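Local coordinates for beta-ketoacyl-[acyl-carrier-protein] synthase III (Pseudomonas aeruginosa, PDB 2X3E), which probably catalyses the first condensation of fatty acid synthesis, joining an acetyl unit from acetyl-CoA to malonyl-ACP to give 3-oxobutanoyl-ACP, at residues Val230-Val233 with Leu234-Gly238. The protein carries 1 engineered substitution. Residues are numbered along the deposited sequence; the frame is centred on the assembly and turned at random. Where two conformers were deposited one is given.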
loop_
_atom_site.group_PDB
_atom_site.type_symbol
_atom_site.label_atom_id
_atom_site.label_comp_id
_atom_site.label_asym_id
_atom_site.label_seq_id
_atom_site.Cartn_x
_atom_site.Cartn_y
_atom_site.Cartn_z
ATOM N N VAL A 230 14.498 -15.358 -9.248
ATOM C CA VAL A 230 15.886 -14.944 -9.451
ATOM C C VAL A 230 16.313 -15.287 -10.876
ATOM O O VAL A 230 16.846 -14.439 -11.583
ATOM C CB VAL A 230 16.855 -15.603 -8.432
ATOM C CG1 VAL A 230 18.309 -15.258 -8.770
ATOM C CG2 VAL A 230 16.521 -15.157 -7.014
ATOM N N ARG A 231 16.057 -16.523 -11.305
ATOM C CA ARG A 231 16.453 -16.941 -12.653
ATOM C C ARG A 231 15.873 -16.031 -13.731
ATOM O O ARG A 231 16.564 -15.684 -14.682
ATOM C CB ARG A 231 16.047 -18.387 -12.953
ATOM C CG ARG A 231 16.374 -18.829 -14.387
ATOM C CD ARG A 231 17.869 -18.719 -14.692
ATOM N NE ARG A 231 18.625 -19.730 -13.958
ATOM C CZ ARG A 231 19.952 -19.803 -13.883
ATOM N NH1 ARG A 231 20.722 -18.902 -14.477
ATOM N NH2 ARG A 231 20.512 -20.790 -13.191
ATOM N N ARG A 232 14.608 -15.652 -13.585
ATOM C CA ARG A 232 13.971 -14.759 -14.558
ATOM C C ARG A 232 14.661 -13.401 -14.646
ATOM O O ARG A 232 14.887 -12.879 -15.743
ATOM C CB ARG A 232 12.484 -14.598 -14.239
ATOM C CG ARG A 232 11.715 -15.888 -14.475
ATOM C CD ARG A 232 10.236 -15.677 -14.515
ATOM N NE ARG A 232 9.671 -15.294 -13.222
ATOM C CZ ARG A 232 9.372 -16.136 -12.230
ATOM N NH1 ARG A 232 9.596 -17.447 -12.338
ATOM N NH2 ARG A 232 8.846 -15.659 -11.109
ATOM N N VAL A 233 15.013 -12.835 -13.500
ATOM C CA VAL A 233 15.682 -11.535 -13.490
ATOM C C VAL A 233 17.151 -11.657 -13.984
ATOM O O VAL A 233 17.659 -10.756 -14.656
ATOM C CB VAL A 233 15.522 -10.840 -12.107
ATOM C CG1 VAL A 233 16.562 -11.330 -11.110
ATOM C CG2 VAL A 233 15.562 -9.326 -12.252
ATOM N N LEU A 234 17.809 -12.786 -13.692
ATOM C CA LEU A 234 19.155 -13.060 -14.234
ATOM C C LEU A 234 19.127 -13.076 -15.764
ATOM O O LEU A 234 19.941 -12.411 -16.425
ATOM C CB LEU A 234 19.709 -14.393 -13.709
ATOM C CG LEU A 234 20.090 -14.476 -12.225
ATOM C CD1 LEU A 234 20.592 -15.878 -11.890
ATOM C CD2 LEU A 234 21.133 -13.436 -11.887
ATOM N N ASP A 235 18.170 -13.823 -16.311
ATOM C CA ASP A 235 17.951 -13.892 -17.754
ATOM C C ASP A 235 17.644 -12.519 -18.349
ATOM O O ASP A 235 18.106 -12.199 -19.441
ATOM C CB ASP A 235 16.813 -14.873 -18.087
ATOM C CG ASP A 235 17.215 -16.336 -17.915
ATOM O OD1 ASP A 235 18.433 -16.641 -17.874
ATOM O OD2 ASP A 235 16.302 -17.196 -17.832
ATOM N N ARG A 236 16.880 -11.707 -17.620
ATOM C CA ARG A 236 16.530 -10.362 -18.084
ATOM C C ARG A 236 17.728 -9.403 -18.150
ATOM O O ARG A 236 17.843 -8.627 -19.099
ATOM C CB ARG A 236 15.391 -9.780 -17.236
ATOM C CG ARG A 236 14.034 -10.354 -17.628
ATOM C CD ARG A 236 12.937 -10.201 -16.568
ATOM N NE ARG A 236 11.826 -11.107 -16.889
ATOM C CZ ARG A 236 10.817 -11.433 -16.080
ATOM N NH1 ARG A 236 10.716 -10.925 -14.860
ATOM N NH2 ARG A 236 9.884 -12.276 -16.516
ATOM N N VAL A 237 18.622 -9.488 -17.169
ATOM C CA VAL A 237 19.760 -8.572 -17.099
ATOM C C VAL A 237 21.002 -9.162 -17.785
ATOM O O VAL A 237 22.009 -8.471 -17.966
ATOM C CB VAL A 237 20.049 -8.174 -15.637
ATOM C CG1 VAL A 237 20.831 -9.269 -14.920
ATOM C CG2 VAL A 237 20.774 -6.832 -15.581
ATOM N N GLY A 238 20.917 -10.430 -18.185
ATOM C CA GLY A 238 21.997 -11.087 -18.915
ATOM C C GLY A 238 23.139 -11.550 -18.031
ATOM O O GLY A 238 24.298 -11.510 -18.441
HETATM O O HOH W 1 20.580 -16.683 -16.318
#
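Leu-234 N donates to Val-230 O at 2.8 Å, the first of four successive i to i+4 backbone bonds that carry the last turns of an amphipathic helix. The next, from Asp-235 N to Arg-231 O, is 2.9 Å long; Arg-236 N and Val-237 N donate in the same way to Arg-232 O and Val-233 O. Gly-238, with positive phi, is the first residue to leave the helical conformation.

On the outer surface Arg-231 and Asp-235 show a pair of opposite charges joined through water. Arg-231 NH1 and Asp-235 OD1 stand 4.7 Å apart, too far for direct contact; one water accepts from NH1 at 2.9 Å, in the guanidinium plane, and donates to OD1 at 2.7 Å. The bend at chi2 (59°) sets Arg-231 CD beside the carboxylate, and a second at chi3 (70°) turns the guanidinium so that one face, on its NH1 side, lies over Leu-234 CD1.

Arg-232 and Arg-236 run side by side, with Arg-232 CB 4.0 Å above the centre of the Arg-236 guanidinium. Their like charges are probably offset by Asp-181, whose OD2 and OD1 form salt bridges with Arg-232 NH2 and Arg-236 NH1, respectively.

The buried face is apolar: Val-230 CG1 meets Leu-234 CD1 at 3.9 Å, the two side chains pointing the same way. Within the thiolase-like fold, Val-230 and Val-233 pack helix 215-237 against strands 304-311 and 315-322, Val-233 and Val-237 reach strand 177-184, and Leu-234 rests on Trp-239 and Leu-244 of the following loop.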